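PDB 5HZD: terminal uridylyltransferase 1 from Trypanosoma brucei, which adds uridines to the 3' ends of guide RNA, ribosomal RNA and some mRNAs in mitochondrial RNA editing, using UTP. Local coordinates for residues 38-43 / 494-499; 205-210 / 231-236; 242-247 / 251-256; 347-352 / 422-427; 377-382 / 386-391. All coordinates share one frame; numbering follows the deposited sequence.

Contacts 1 and 3 are buried, contact 2 is partly buried, and contacts 4 and 5 lie at the surface. Contacts 2 and 3 both reach one antiparallel sheet, through the neighbouring strands 228-233 and 239-244. Their centres are 18 Å apart, and helix 209-223 packs on both. Contacts 1, 4 and 5 are linked by helix 385-409: it carries residues 386-391 and packs against residues of 494-499 and 347-352. The chemistry varies with place. Contact 1 joins leucine and isoleucine branches next to a sulfate. Contacts 2 and 3 each set an alanine methyl against a larger apolar side chain. Contact 4 rests on a glutamine amide. Contact 5 sets an isoleucine methyl against a leucine and the aliphatic part of an arginine.

Contact 1: 38-43 / 494-499; sequences ARLRRI and GLLSLL. With SO4 (sulfate ion), chain E.
Helices 37-47 and 481-497 come closest, between these two segments, at Ile43 and Leu496, whose CA atoms are 8.2 Å apart. Leu496 points toward the other helix and carries its whole side of the contact. Its CD1 methyl does most of the touching. Leu496 CD1 lies 3.7 Å from Ile43 CG2, and the two side chains meet at about a right angle. The second branch, Leu496 CD2, is also close to the same methyl, so Ile43 CG2 sits against both ends of the leucine fork. Leu496 CD1 approaches Leu40 as well, at 4.1 Å from Leu40 CD2. The backbone oxygen Leu40 O is 4.0 Å from Leu496 CD1.

Leu40 also borders the bound sulfate. Its CG lies above one face of the Arg39 guanidinium, offset toward the rim. The sulfate ion, probably from the crystallisation liquor, lies at the edge of that guanidinium. Arg39 NH2 donates to sulfate O1 at 3.0 Å, and Arg39 NH1 donates to sulfate O4 at 3.2 Å. A weak third bond runs from NH2 to O4. The bend at chi3 (61°) turns the guanidinium back over Leu40. Arg493 also holds the sulfate, and Asp36 forms a salt bridge with Arg39 NH2, which would help fix the group.

Behind the interface, Leu495 and Leu498 pack on helix 385-409. The arrangement is apolar helix-helix packing with a sulfate held by arginines at its border. It joins the helix that follows the zinc finger to a helix near the end of the chain.

Contact 2: 205-210 / 231-236; sequences GPATRE and VWWNRT
Ala207 and Trp233 make the apolar contact. The methyl of Ala207 points toward the second segment and touches the six-membered ring of Trp233. Ala207 CB is 4.0 Å from Trp233 CZ3 and 4.1 Å from Trp233 CH2. Trp233 itself points toward the first segment. The indole also packs against Arg212 and Leu215 of helix 209-223 and against Met240 of strand 239-244.

The second kind is a carbon against a carbonyl. Pro206 CB lies 3.7 Å from Thr236 O. The CA atoms of these two residues are also the nearest pair across the contact, at 6.4 Å.

Polar bonds lie around the contact. Trp233 NE1, on the five-membered ring, is hydrogen-bonded to Glu216 OE2 of the same helix, which pins the indole at that end. Ala207 is joined by a backbone hydrogen bond to Ser237. Thr236 OG1 and Asn234 ND2 both form hydrogen bonds with Asp238 OD1, which braces the turn between strands 228-233 and 239-244. Thr208 is the N-cap of helix 209-223, and its own N is hydrogen-bonded to Asp211 OD2.

Both segments belong to the PAP-associated region. Here the lead-in to a helix meets the end of a beta hairpin. The two segments meet through apolar packing and a carbon-carbonyl approach, while hydrogen bonds to Glu216 and Asp238 hold the indole and the turn.

Contact 3: 242-247 / 251-256; sequences ATLEST and VRAAMC
Leu244 faces Ala253 across the contact, at the end of strand 239-244. Its CB points toward helix 247-254. The next atom, Leu244 CG, lies beside the backbone N (chi1 -67°) and is 4.0 Å from Ala253 CB. The fork then closes on the same methyl: Leu244 CD1 and CD2 are each 4.1 Å from Ala253 CB. The alanine methyl thus meets the branch point and both tips of the leucine.

A second link runs along the helix. Val251 N donates to Thr247 O at 3.2 Å with an N-H...O angle of 156°. This is an i to i+4 bond in the first turn of helix 247-254. Val251 CG2 is 3.5 Å from Thr247 O. Just ahead, Ser246 is the N-cap, with OG bonded to Ala249 N. Thr247 OG1 bonds to Glu279 OE1.

The contact sits in a tight strand-to-helix connection. Ala253 also packs on Val219 and Val223 of helix 209-223. Leu244 touches Val228 of the neighbouring strand 228-233, and Val251 touches Gln92 of helix 80-100.

Contact 4: 347-352 / 422-427; sequences LVQKGY and PGITTK
Gln349, in the last turn of helix 336-349, is the residue that grips segment 422-427. Earlier in that turn, Leu347 is buried and packs on Met398 of helix 385-409. Val348 points toward the second segment, but its CG1 is 4.7 Å from Pro422 O.

Gln349 follows. Its CB does not aim straight at the partner, yet the chain bends at chi2 (-59°) and brings the amide across. NE2 donates to Pro422 O at 3.1 Å, with an N-H...O angle of 156°. The oxygen lies in the amide plane of the glutamine. The nitrogen, in turn, approaches from above the carbonyl plane, 41° out of it. Gln349 NE2 is also 4.0 Å from Gly423 O. On the other branch of the amide, Gln349 OE1 is 4.3 Å from Ile424 CD1.

Lys350 turns to another element and forms a salt bridge with Glu409. The helix then ends in a Schellman motif. Gly351 has a positive phi, and its N bonds back to Val348 O at 3.0 Å. A weak bond joins Tyr352 N to Leu347 O. Gln349 thus reaches out from the last helical turn, two residues before the Schellman glycine, and meets the loop that leads into the short strand 425-426. That strand pairs with strand 415-416 through Thr425 and Val416.

Beyond the glycine, Tyr352 packs on Met398 of helix 385-409.

Contact 5: 377-382 / 386-391; sequences PMIDPE and TEREEL
Ile379 lays its CD1 methyl over the aliphatic part of Arg388. Ile379 CD1 is 3.8 Å from Arg388 CD and 4.0 Å from Arg388 CG, and the two side chains meet at about a right angle. The contact closes a short loop-to-helix connection. Residues 377-382 lead into helix 385-409, whose first turns carry the partners.

The same Ile379 CD1 also touches Leu391 CD1, at 4.1 Å. Arg388 and Leu391 are one turn apart on the helix, so the isoleucine tip lies against two successive turns. The reach depends on the first torsion of Ile379: CG1 is anti to the backbone N (chi1 -173°) and carries CD1 out to the helix. Phe70 of helix 59-76 packs on both Ile379 and Leu391, joining that helix to the contact.

The arginine is bent at chi2 and chi3, and its polar end turns along the helix, to Asn385 and Tyr392. Arg388 NH1 bonds to Asn385 OD1, and a weak bond runs from NE to Tyr392 OH. Glu387 OE1 bonds to Thr384 N just ahead of the helix.

Asp380 forms an Asx turn in the loop. Glu382 N donates to Asp380 OD1 at 3.0 Å and meets that oxygen from above the carboxylate plane.

Contact 1: 38-43 / 494-499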
# COMPACT_ATOMS: atom_id res chain seq x y z
N ALA A 38 -12.81 7.07 29.55
CA ALA A 38 -12.97 8.13 30.54
C ALA A 38 -11.69 8.33 31.36
O ALA A 38 -11.31 9.47 31.65
CB ALA A 38 -14.14 7.83 31.44
N ARG A 39 -11.03 7.23 31.69
CA ARG A 39 -9.81 7.22 32.49
C ARG A 39 -8.61 7.87 31.80
O ARG A 39 -7.91 8.70 32.39
CB ARG A 39 -9.45 5.79 32.89
CG ARG A 39 -8.22 5.72 33.79
CD ARG A 39 -7.97 4.30 34.27
NE ARG A 39 -7.73 3.39 33.15
CZ ARG A 39 -6.54 3.23 32.57
NH1 ARG A 39 -5.49 3.89 33.01
NH2 ARG A 39 -6.42 2.40 31.55
N LEU A 40 -8.36 7.49 30.56
CA LEU A 40 -7.23 8.08 29.85
C LEU A 40 -7.53 9.53 29.47
O LEU A 40 -6.61 10.35 29.42
CB LEU A 40 -6.87 7.26 28.61
CG LEU A 40 -6.30 5.87 28.89
CD1 LEU A 40 -5.84 5.21 27.60
CD2 LEU A 40 -5.15 5.95 29.93
N ARG A 41 -8.79 9.83 29.17
CA ARG A 41 -9.19 11.21 28.88
C ARG A 41 -8.89 12.08 30.07
O ARG A 41 -8.40 13.20 29.92
CB ARG A 41 -10.67 11.31 28.50
CG ARG A 41 -11.27 12.72 28.44
CD ARG A 41 -12.64 12.66 27.73
NE ARG A 41 -13.43 13.89 27.80
CZ ARG A 41 -13.49 14.80 26.83
NH1 ARG A 41 -12.80 14.64 25.71
NH2 ARG A 41 -14.25 15.89 26.99
N ARG A 42 -9.23 11.59 31.26
CA ARG A 42 -8.97 12.36 32.47
C ARG A 42 -7.49 12.59 32.70
O ARG A 42 -7.08 13.71 33.05
CB ARG A 42 -9.60 11.68 33.70
CG ARG A 42 -11.08 12.00 33.92
CD ARG A 42 -11.58 11.54 35.31
NE ARG A 42 -11.71 10.09 35.40
CZ ARG A 42 -10.76 9.28 35.86
NH1 ARG A 42 -9.61 9.77 36.29
NH2 ARG A 42 -10.97 7.96 35.89
N ILE A 43 -6.67 11.56 32.51
CA ILE A 43 -5.22 11.71 32.64
C ILE A 43 -4.68 12.75 31.67
O ILE A 43 -3.94 13.66 32.06
CB ILE A 43 -4.47 10.37 32.53
CG1 ILE A 43 -4.87 9.46 33.69
CG2 ILE A 43 -2.96 10.60 32.54
CD1 ILE A 43 -4.44 8.03 33.56
N GLY A 494 -1.78 7.10 22.95
CA GLY A 494 -0.57 7.43 22.20
C GLY A 494 0.11 8.68 22.74
O GLY A 494 1.34 8.71 22.88
N LEU A 495 -0.68 9.71 23.04
CA LEU A 495 -0.18 10.97 23.57
C LEU A 495 0.58 10.71 24.86
O LEU A 495 1.72 11.15 25.03
CB LEU A 495 -1.35 11.90 23.86
CG LEU A 495 -1.01 13.27 24.44
CD1 LEU A 495 -0.21 14.06 23.39
CD2 LEU A 495 -2.27 14.02 24.81
N LEU A 496 -0.05 9.98 25.77
CA LEU A 496 0.53 9.75 27.08
C LEU A 496 1.79 8.90 26.99
O LEU A 496 2.73 9.09 27.78
CB LEU A 496 -0.49 9.11 28.04
CG LEU A 496 -1.70 10.00 28.29
CD1 LEU A 496 -2.82 9.24 29.05
CD2 LEU A 496 -1.30 11.25 29.04
N SER A 497 1.82 7.97 26.04
CA SER A 497 2.95 7.03 25.95
C SER A 497 4.23 7.72 25.47
O SER A 497 5.34 7.29 25.80
CB SER A 497 2.63 5.91 24.97
OG SER A 497 1.59 5.08 25.49
N LEU A 498 4.08 8.77 24.67
CA LEU A 498 5.26 9.43 24.09
C LEU A 498 5.93 10.37 25.10
O LEU A 498 7.02 10.91 24.86
CB LEU A 498 4.90 10.17 22.79
CG LEU A 498 4.53 9.26 21.62
CD1 LEU A 498 3.85 10.07 20.49
CD2 LEU A 498 5.74 8.54 21.07
N LEU A 499 5.25 10.60 26.22
CA LEU A 499 5.85 11.44 27.27
C LEU A 499 6.62 10.61 28.27
O LEU A 499 7.18 11.15 29.23
CB LEU A 499 4.78 12.21 28.06
CG LEU A 499 3.89 13.11 27.22
CD1 LEU A 499 2.80 13.71 28.11
CD2 LEU A 499 4.72 14.20 26.58
S SO4 E . -2.96 2.03 29.99
O1 SO4 E . -4.21 1.27 29.86
O2 SO4 E . -2.69 2.78 28.75
O3 SO4 E . -1.86 1.10 30.24
O4 SO4 E . -3.09 2.96 31.11

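Contact 2: 205-210 / 231-236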
# COMPACT_ATOMS: atom_id res chain seq x y z
N GLY A 205 7.36 -34.92 -27.30
CA GLY A 205 7.95 -35.95 -28.12
C GLY A 205 9.32 -35.44 -28.51
O GLY A 205 9.69 -34.34 -28.13
N PRO A 206 10.07 -36.23 -29.26
CA PRO A 206 11.42 -35.83 -29.68
C PRO A 206 11.35 -34.79 -30.80
O PRO A 206 10.52 -34.92 -31.71
CB PRO A 206 12.03 -37.14 -30.18
CG PRO A 206 10.86 -37.98 -30.58
CD PRO A 206 9.75 -37.61 -29.64
N ALA A 207 12.23 -33.79 -30.73
CA ALA A 207 12.31 -32.74 -31.74
C ALA A 207 13.28 -33.15 -32.83
O ALA A 207 14.36 -33.67 -32.54
CB ALA A 207 12.80 -31.44 -31.08
N THR A 208 12.91 -32.92 -34.08
CA THR A 208 13.86 -33.06 -35.18
C THR A 208 14.88 -31.93 -35.12
O THR A 208 14.75 -30.99 -34.35
CB THR A 208 13.16 -32.98 -36.54
OG1 THR A 208 12.56 -31.68 -36.68
CG2 THR A 208 12.06 -34.06 -36.66
N ARG A 209 15.90 -32.02 -35.95
CA ARG A 209 16.89 -30.96 -36.01
C ARG A 209 16.25 -29.62 -36.39
O ARG A 209 16.58 -28.58 -35.82
CB ARG A 209 18.02 -31.35 -36.98
CG ARG A 209 18.89 -30.18 -37.46
CD ARG A 209 19.85 -29.66 -36.41
NE ARG A 209 20.77 -28.70 -37.01
CZ ARG A 209 21.74 -28.08 -36.35
NH1 ARG A 209 21.91 -28.33 -35.05
NH2 ARG A 209 22.54 -27.23 -36.97
N GLU A 210 15.30 -29.66 -37.32
CA GLU A 210 14.62 -28.45 -37.74
C GLU A 210 13.82 -27.91 -36.57
O GLU A 210 13.80 -26.70 -36.33
CB GLU A 210 13.69 -28.71 -38.93
CG GLU A 210 12.90 -27.48 -39.34
CD GLU A 210 12.00 -27.71 -40.53
OE1 GLU A 210 11.48 -28.84 -40.71
OE2 GLU A 210 11.80 -26.74 -41.29
N VAL A 231 22.21 -22.45 -24.66
CA VAL A 231 21.06 -23.30 -24.92
C VAL A 231 21.59 -24.71 -25.09
O VAL A 231 22.60 -24.91 -25.78
CB VAL A 231 20.38 -22.88 -26.22
CG1 VAL A 231 19.41 -23.95 -26.66
CG2 VAL A 231 19.65 -21.56 -26.03
N TRP A 232 20.93 -25.70 -24.47
CA TRP A 232 21.35 -27.09 -24.63
C TRP A 232 20.21 -28.12 -24.57
O TRP A 232 19.18 -27.88 -23.94
CB TRP A 232 22.47 -27.43 -23.64
CG TRP A 232 22.10 -27.44 -22.17
CD1 TRP A 232 21.94 -28.56 -21.39
CD2 TRP A 232 21.92 -26.31 -21.29
NE1 TRP A 232 21.65 -28.19 -20.10
CE2 TRP A 232 21.64 -26.82 -20.01
CE3 TRP A 232 21.97 -24.92 -21.47
CZ2 TRP A 232 21.39 -25.99 -18.91
CZ3 TRP A 232 21.71 -24.09 -20.37
CH2 TRP A 232 21.43 -24.63 -19.10
N TRP A 233 20.39 -29.25 -25.24
CA TRP A 233 19.34 -30.27 -25.33
C TRP A 233 19.72 -31.56 -24.63
O TRP A 233 20.90 -31.92 -24.56
CB TRP A 233 19.05 -30.58 -26.79
CG TRP A 233 18.36 -29.49 -27.52
CD1 TRP A 233 18.92 -28.37 -28.07
CD2 TRP A 233 16.95 -29.40 -27.78
NE1 TRP A 233 17.95 -27.58 -28.65
CE2 TRP A 233 16.73 -28.20 -28.49
CE3 TRP A 233 15.86 -30.22 -27.47
CZ2 TRP A 233 15.46 -27.80 -28.91
CZ3 TRP A 233 14.60 -29.82 -27.89
CH2 TRP A 233 14.41 -28.62 -28.60
N ASN A 234 18.73 -32.29 -24.14
CA ASN A 234 19.01 -33.62 -23.59
C ASN A 234 19.18 -34.69 -24.67
O ASN A 234 19.00 -34.43 -25.87
CB ASN A 234 18.00 -34.02 -22.51
CG ASN A 234 16.63 -34.35 -23.07
OD1 ASN A 234 16.35 -34.10 -24.24
ND2 ASN A 234 15.78 -34.93 -22.24
N ARG A 235 19.52 -35.90 -24.24
CA ARG A 235 20.01 -36.91 -25.18
C ARG A 235 18.87 -37.35 -26.09
O ARG A 235 19.09 -37.73 -27.23
CB ARG A 235 20.60 -38.14 -24.43
CG ARG A 235 21.75 -37.89 -23.39
CD ARG A 235 22.18 -36.42 -23.21
NE ARG A 235 22.10 -35.89 -21.84
CZ ARG A 235 21.03 -35.94 -21.03
NH1 ARG A 235 19.90 -36.52 -21.40
NH2 ARG A 235 21.11 -35.41 -19.82
N THR A 236 17.65 -37.26 -25.57
CA THR A 236 16.46 -37.71 -26.29
C THR A 236 15.76 -36.59 -27.08
O THR A 236 14.71 -36.83 -27.70
CB THR A 236 15.44 -38.35 -25.33
OG1 THR A 236 15.40 -37.61 -24.11
CG2 THR A 236 15.84 -39.78 -25.01

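Contact 3: 242-247 / 251-256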
# COMPACT_ATOMS: atom_id res chain seq x y z
N ALA A 242 17.77 -23.40 -21.27
CA ALA A 242 18.35 -22.16 -21.75
C ALA A 242 18.70 -21.29 -20.56
O ALA A 242 17.89 -21.14 -19.62
CB ALA A 242 17.37 -21.43 -22.65
N THR A 243 19.89 -20.72 -20.61
CA THR A 243 20.30 -19.70 -19.65
C THR A 243 20.27 -18.35 -20.34
O THR A 243 20.88 -18.16 -21.39
CB THR A 243 21.70 -19.98 -19.11
OG1 THR A 243 21.69 -21.22 -18.40
CG2 THR A 243 22.14 -18.86 -18.16
N LEU A 244 19.56 -17.41 -19.74
CA LEU A 244 19.37 -16.11 -20.34
C LEU A 244 20.24 -15.12 -19.58
O LEU A 244 20.76 -15.45 -18.52
CB LEU A 244 17.89 -15.70 -20.25
CG LEU A 244 16.91 -16.54 -21.09
CD1 LEU A 244 17.44 -16.77 -22.50
CD2 LEU A 244 16.57 -17.87 -20.43
N GLU A 245 20.38 -13.91 -20.12
CA GLU A 245 21.33 -12.94 -19.55
C GLU A 245 20.86 -12.36 -18.21
O GLU A 245 21.67 -11.83 -17.43
CB GLU A 245 21.58 -11.81 -20.55
CG GLU A 245 20.39 -10.90 -20.79
CD GLU A 245 20.65 -9.87 -21.88
OE1 GLU A 245 19.66 -9.31 -22.41
OE2 GLU A 245 21.83 -9.62 -22.20
N SER A 246 19.56 -12.48 -17.94
CA SER A 246 18.99 -11.91 -16.73
C SER A 246 17.72 -12.68 -16.37
O SER A 246 17.21 -13.45 -17.18
CB SER A 246 18.64 -10.44 -16.94
OG SER A 246 17.51 -10.31 -17.79
N THR A 247 17.23 -12.48 -15.15
CA THR A 247 15.96 -13.09 -14.75
C THR A 247 14.80 -12.54 -15.56
O THR A 247 13.82 -13.24 -15.79
CB THR A 247 15.69 -12.86 -13.25
OG1 THR A 247 15.91 -11.48 -12.94
CG2 THR A 247 16.63 -13.72 -12.40
N VAL A 251 12.13 -14.78 -18.01
CA VAL A 251 10.67 -14.78 -18.10
C VAL A 251 10.19 -14.42 -19.53
O VAL A 251 9.25 -15.01 -20.04
CB VAL A 251 10.07 -13.84 -17.05
CG1 VAL A 251 8.54 -13.78 -17.20
CG2 VAL A 251 10.47 -14.32 -15.65
N ARG A 252 10.85 -13.45 -20.16
CA ARG A 252 10.53 -13.07 -21.53
C ARG A 252 10.69 -14.29 -22.45
O ARG A 252 9.82 -14.53 -23.30
CB ARG A 252 11.39 -11.85 -21.94
CG ARG A 252 10.97 -11.15 -23.24
CD ARG A 252 11.76 -9.83 -23.47
NE ARG A 252 11.37 -8.79 -22.51
CZ ARG A 252 12.20 -8.19 -21.66
NH1 ARG A 252 13.49 -8.49 -21.64
NH2 ARG A 252 11.72 -7.26 -20.84
N ALA A 253 11.74 -15.09 -22.25
CA ALA A 253 11.92 -16.32 -23.03
C ALA A 253 10.83 -17.37 -22.75
O ALA A 253 10.35 -18.02 -23.67
CB ALA A 253 13.32 -16.93 -22.78
N ALA A 254 10.45 -17.54 -21.49
CA ALA A 254 9.39 -18.51 -21.14
C ALA A 254 8.03 -18.10 -21.70
O ALA A 254 7.13 -18.95 -21.86
CB ALA A 254 9.32 -18.66 -19.63
N MET A 255 7.88 -16.83 -22.04
CA MET A 255 6.65 -16.33 -22.66
C MET A 255 6.63 -16.44 -24.18
O MET A 255 5.66 -16.04 -24.81
CB MET A 255 6.35 -14.89 -22.23
CG MET A 255 5.94 -14.75 -20.76
SD MET A 255 4.53 -15.78 -20.32
CE MET A 255 3.33 -15.12 -21.49
N CYS A 256 7.70 -16.97 -24.78
CA CYS A 256 7.71 -17.08 -26.24
C CYS A 256 6.65 -18.07 -26.69
O CYS A 256 6.14 -18.88 -25.91
CB CYS A 256 9.10 -17.45 -26.79
SG CYS A 256 9.51 -19.20 -26.66

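Contact 4: 347-352 / 422-427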
# COMPACT_ATOMS: atom_id res chain seq x y z
N LEU A 347 0.11 17.64 9.32
CA LEU A 347 1.31 18.32 8.83
C LEU A 347 0.96 19.60 8.08
O LEU A 347 1.67 20.60 8.22
CB LEU A 347 2.14 17.40 7.90
CG LEU A 347 2.71 16.14 8.57
CD1 LEU A 347 3.47 15.29 7.53
CD2 LEU A 347 3.62 16.50 9.78
N VAL A 348 -0.10 19.58 7.27
CA VAL A 348 -0.46 20.76 6.51
C VAL A 348 -0.98 21.83 7.45
O VAL A 348 -0.57 22.99 7.36
CB VAL A 348 -1.54 20.43 5.47
CG1 VAL A 348 -2.13 21.75 4.89
CG2 VAL A 348 -1.00 19.53 4.38
N GLN A 349 -1.86 21.44 8.37
CA GLN A 349 -2.54 22.45 9.21
C GLN A 349 -1.56 23.12 10.13
O GLN A 349 -1.72 24.31 10.47
CB GLN A 349 -3.71 21.84 9.99
CG GLN A 349 -4.85 21.42 9.11
CD GLN A 349 -5.41 22.56 8.29
OE1 GLN A 349 -5.65 23.64 8.82
NE2 GLN A 349 -5.63 22.32 6.99
N LYS A 350 -0.52 22.39 10.51
CA LYS A 350 0.52 22.91 11.41
C LYS A 350 1.70 23.54 10.68
O LYS A 350 2.63 24.05 11.31
CB LYS A 350 1.00 21.81 12.37
CG LYS A 350 -0.05 21.41 13.42
CD LYS A 350 -0.40 22.59 14.33
CE LYS A 350 -1.28 22.17 15.50
NZ LYS A 350 -1.61 23.37 16.34
N GLY A 351 1.69 23.47 9.35
CA GLY A 351 2.69 24.15 8.53
C GLY A 351 4.00 23.41 8.34
O GLY A 351 4.97 24.00 7.88
N TYR A 352 4.04 22.14 8.69
CA TYR A 352 5.22 21.31 8.43
C TYR A 352 5.46 20.97 6.96
O TYR A 352 6.62 20.75 6.55
CB TYR A 352 5.16 20.00 9.22
CG TYR A 352 5.30 20.14 10.70
CD1 TYR A 352 6.53 20.42 11.28
CD2 TYR A 352 4.18 20.03 11.53
CE1 TYR A 352 6.66 20.54 12.65
CE2 TYR A 352 4.30 20.14 12.90
CZ TYR A 352 5.54 20.40 13.45
OH TYR A 352 5.67 20.52 14.81
N PRO A 422 -7.30 23.75 1.36
CA PRO A 422 -6.25 24.07 2.34
C PRO A 422 -6.75 24.54 3.69
O PRO A 422 -6.05 24.39 4.69
CB PRO A 422 -5.49 25.22 1.66
CG PRO A 422 -6.48 25.85 0.73
CD PRO A 422 -7.33 24.70 0.23
N GLY A 423 -7.94 25.12 3.72
CA GLY A 423 -8.48 25.62 4.96
C GLY A 423 -9.31 24.58 5.68
O GLY A 423 -9.19 23.39 5.41
N ILE A 424 -10.14 25.02 6.61
CA ILE A 424 -10.99 24.11 7.38
C ILE A 424 -12.16 23.62 6.52
O ILE A 424 -12.82 24.42 5.84
CB ILE A 424 -11.58 24.82 8.62
CG1 ILE A 424 -10.47 25.19 9.61
CG2 ILE A 424 -12.69 23.97 9.30
CD1 ILE A 424 -9.69 24.05 10.14
N THR A 425 -12.42 22.31 6.56
CA THR A 425 -13.62 21.74 5.95
C THR A 425 -14.61 21.39 7.06
O THR A 425 -14.29 20.60 7.95
CB THR A 425 -13.27 20.43 5.21
OG1 THR A 425 -12.39 20.73 4.13
CG2 THR A 425 -14.52 19.78 4.63
N THR A 426 -15.79 21.98 7.06
CA THR A 426 -16.78 21.61 8.07
C THR A 426 -17.61 20.44 7.56
O THR A 426 -17.68 20.20 6.36
CB THR A 426 -17.69 22.79 8.43
OG1 THR A 426 -18.52 23.12 7.31
CG2 THR A 426 -16.86 24.02 8.87
N LYS A 427 -18.22 19.69 8.47
CA LYS A 427 -19.14 18.63 8.06
C LYS A 427 -20.25 19.18 7.18
O LYS A 427 -20.58 18.56 6.15
CB LYS A 427 -19.72 17.91 9.29
CG LYS A 427 -18.64 17.12 10.04
CD LYS A 427 -19.24 16.34 11.19
CE LYS A 427 -18.10 15.73 12.06
NZ LYS A 427 -18.67 14.88 13.17

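Contact 5: 377-382 / 386-391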
# COMPACT_ATOMS: atom_id res chain seq x y z
N PRO A 377 16.36 7.47 -0.22
CA PRO A 377 16.73 6.96 1.11
C PRO A 377 15.91 7.61 2.21
O PRO A 377 15.59 8.79 2.09
CB PRO A 377 18.19 7.42 1.29
CG PRO A 377 18.66 7.84 -0.05
CD PRO A 377 17.47 8.10 -0.94
N MET A 378 15.58 6.84 3.24
CA MET A 378 14.85 7.35 4.40
C MET A 378 15.54 8.51 5.11
O MET A 378 14.87 9.42 5.62
CB MET A 378 14.58 6.18 5.37
CG MET A 378 13.49 6.45 6.41
SD MET A 378 11.89 6.87 5.71
CE MET A 378 11.51 5.45 4.71
N ILE A 379 16.88 8.47 5.15
CA ILE A 379 17.64 9.56 5.75
C ILE A 379 18.84 9.86 4.85
O ILE A 379 19.42 8.96 4.24
CB ILE A 379 18.08 9.21 7.19
CG1 ILE A 379 18.72 10.42 7.86
CG2 ILE A 379 19.02 8.02 7.19
CD1 ILE A 379 18.84 10.27 9.41
N ASP A 380 19.16 11.15 4.73
CA ASP A 380 20.28 11.58 3.90
C ASP A 380 21.57 11.01 4.49
O ASP A 380 21.92 11.30 5.63
CB ASP A 380 20.31 13.11 3.94
CG ASP A 380 21.40 13.73 3.08
OD1 ASP A 380 22.23 12.99 2.50
OD2 ASP A 380 21.43 14.98 3.02
N PRO A 381 22.27 10.17 3.72
CA PRO A 381 23.49 9.49 4.17
C PRO A 381 24.63 10.45 4.46
O PRO A 381 25.62 10.05 5.07
CB PRO A 381 23.85 8.62 2.97
CG PRO A 381 23.26 9.32 1.81
CD PRO A 381 21.94 9.83 2.33
N GLU A 382 24.50 11.71 4.04
CA GLU A 382 25.58 12.67 4.25
C GLU A 382 25.36 13.65 5.40
O GLU A 382 26.20 14.48 5.65
CB GLU A 382 25.85 13.46 2.96
CG GLU A 382 26.43 12.65 1.82
CD GLU A 382 26.37 13.39 0.50
OE1 GLU A 382 25.79 14.50 0.47
OE2 GLU A 382 26.90 12.87 -0.51
N THR A 386 25.04 16.43 14.19
CA THR A 386 24.20 17.51 14.72
C THR A 386 22.88 17.56 13.98
O THR A 386 21.82 17.67 14.60
CB THR A 386 24.89 18.87 14.57
OG1 THR A 386 26.15 18.83 15.24
CG2 THR A 386 24.01 19.97 15.18
N GLU A 387 22.93 17.48 12.65
CA GLU A 387 21.71 17.53 11.85
C GLU A 387 20.81 16.35 12.16
O GLU A 387 19.58 16.48 12.15
CB GLU A 387 22.06 17.51 10.36
CG GLU A 387 22.67 18.81 9.88
CD GLU A 387 23.21 18.71 8.46
OE1 GLU A 387 23.77 17.65 8.09
OE2 GLU A 387 23.07 19.70 7.71
N ARG A 388 21.43 15.19 12.36
CA ARG A 388 20.69 13.99 12.65
C ARG A 388 19.96 14.14 13.97
O ARG A 388 18.79 13.75 14.09
CB ARG A 388 21.61 12.78 12.72
CG ARG A 388 20.84 11.50 12.69
CD ARG A 388 21.66 10.41 11.99
NE ARG A 388 22.47 9.62 12.91
CZ ARG A 388 23.78 9.73 13.05
NH1 ARG A 388 24.46 10.63 12.35
NH2 ARG A 388 24.42 8.94 13.92
N GLU A 389 20.65 14.70 14.97
CA GLU A 389 20.04 14.94 16.27
C GLU A 389 18.84 15.87 16.14
O GLU A 389 17.84 15.69 16.83
CB GLU A 389 21.05 15.53 17.26
CG GLU A 389 22.03 14.49 17.78
CD GLU A 389 21.33 13.25 18.36
OE1 GLU A 389 20.28 13.41 19.03
OE2 GLU A 389 21.82 12.13 18.13
N GLU A 390 18.95 16.86 15.25
CA GLU A 390 17.87 17.81 15.02
C GLU A 390 16.69 17.11 14.38
O GLU A 390 15.55 17.40 14.72
CB GLU A 390 18.35 18.99 14.18
CG GLU A 390 19.18 19.98 14.97
CD GLU A 390 19.78 21.09 14.11
OE1 GLU A 390 20.80 21.70 14.53
OE2 GLU A 390 19.22 21.36 13.02
N LEU A 391 16.94 16.15 13.49
CA LEU A 391 15.83 15.37 12.94
C LEU A 391 15.14 14.53 14.01
O LEU A 391 13.92 14.39 13.96
CB LEU A 391 16.26 14.45 11.79
CG LEU A 391 16.71 15.10 10.50
CD1 LEU A 391 17.14 14.01 9.53
CD2 LEU A 391 15.57 15.93 9.92